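PDB 3JX8: putative lipoprotein, which is a putative lipid-binding lipoprotein related to auto-transporter adhesin head domains and may serve in cell adhesion. Local coordinates for the interface of chains A and B. Numbering follows the deposited sequence. Chains: chain A/B, Putative lipoprotein.

The interface of chains A and B. Residues chain A 205-206, 223-224, 241-242; chain B 104, 125, 146-147.
B:Val104 wedges between two neighbouring rungs of chain A, one methyl turned to the turn backbone and the other to side chains. Its CG1, anti to the backbone N (chi1 179°), rests on the turn glycines, 3.6 Å from CA of A:Gly242 and 3.7 Å from CA of A:Gly224. CG2 touches both SE of A:Met241, a selenomethionine, and CG1 of A:Val223, which come in at an acute angle to each other. The selenium SE of A:Met241 lies 3.9 Å from this CG2, carried there by a chain with CG anti to the backbone N (chi1 -168°) and extended through chi2; the two valines cross at about a right angle.

That CG1 of A:Val223 also touches B:Ala125, whose CB sits 3.7 Å from the backbone O of A:Val223, so the valine bridges two rungs of chain B. One rung further along, the methyl CB of B:Ala146 comes end-on against the flank of CB of A:Ala205 at 3.9 Å, and CB of A:Ser206 comes against the carbonyl O of B:Ala146 at 3.5 Å.

No hydrogen bond crosses this patch; the contact is van der Waals packing of methyls, the selenomethionine chain and backbone atoms. Behind them, strands 200-205, 217-223 and 235-241 of chain A end in turns at A:Ser206, A:Gly224 and A:Gly242, staggered by about half a strand spacing against strands 100-104, 120-125 and 140-146 of chain B, so residues of each chain fall between those of the other. Whether this dimer forms in the cell the structure alone does not show. In the deposited assembly the patch supplies an apolar, interlocking part of the two-fold interface, which brings the strand ends of the two copies together and appears to hold them there.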
# COMPACT_ATOMS: atom_id res chain seq x y z
N ALA A 205 -3.54 7.16 -2.99
CA ALA A 205 -4.65 6.30 -2.70
C ALA A 205 -4.94 6.40 -1.20
O ALA A 205 -4.10 6.14 -0.37
CB ALA A 205 -4.36 4.85 -3.14
N SER A 206 -6.15 6.82 -0.89
CA SER A 206 -6.66 6.99 0.44
C SER A 206 -6.30 8.37 1.02
O SER A 206 -6.48 9.36 0.31
CB SER A 206 -6.41 5.73 1.31
OG SER A 206 -5.69 5.97 2.48
N VAL A 223 -7.10 9.45 -5.42
CA VAL A 223 -8.26 8.61 -5.22
C VAL A 223 -8.42 8.46 -3.72
O VAL A 223 -7.73 7.65 -3.09
CB VAL A 223 -8.08 7.25 -5.94
CG1 VAL A 223 -9.28 6.30 -5.64
CG2 VAL A 223 -7.90 7.47 -7.46
N GLY A 224 -9.32 9.24 -3.14
CA GLY A 224 -9.54 9.26 -1.69
C GLY A 224 -9.63 10.66 -1.11
O GLY A 224 -10.00 11.58 -1.78
N MSE A 241 -10.74 11.73 -7.50
CA MSE A 241 -11.94 10.94 -7.25
C MSE A 241 -12.02 10.79 -5.76
O MSE A 241 -11.24 10.04 -5.14
CB MSE A 241 -11.85 9.56 -7.92
CG MSE A 241 -13.17 8.86 -7.92
SE MSE A 241 -12.94 6.96 -8.35
CE MSE A 241 -12.59 7.22 -10.28
N GLY A 242 -12.92 11.53 -5.15
CA GLY A 242 -13.05 11.52 -3.69
C GLY A 242 -13.11 12.92 -3.13
O GLY A 242 -13.26 13.87 -3.87
N VAL B 104 -15.42 5.40 -3.37
CA VAL B 104 -14.58 6.20 -2.53
C VAL B 104 -15.44 6.93 -1.50
O VAL B 104 -16.39 7.64 -1.86
CB VAL B 104 -13.79 7.25 -3.39
CG1 VAL B 104 -12.92 8.12 -2.53
CG2 VAL B 104 -12.96 6.56 -4.47
N ALA B 125 -11.59 3.01 -1.89
CA ALA B 125 -10.72 3.86 -1.13
C ALA B 125 -11.56 4.51 -0.01
O ALA B 125 -12.67 4.99 -0.25
CB ALA B 125 -10.06 4.90 -2.05
N ALA B 146 -7.76 0.52 -0.45
CA ALA B 146 -6.82 1.37 0.22
C ALA B 146 -7.61 2.18 1.23
O ALA B 146 -8.47 2.98 0.87
CB ALA B 146 -6.07 2.29 -0.82
N GLY B 147 -7.34 1.98 2.52
CA GLY B 147 -8.09 2.68 3.54
C GLY B 147 -8.40 1.78 4.70
O GLY B 147 -7.85 0.69 4.82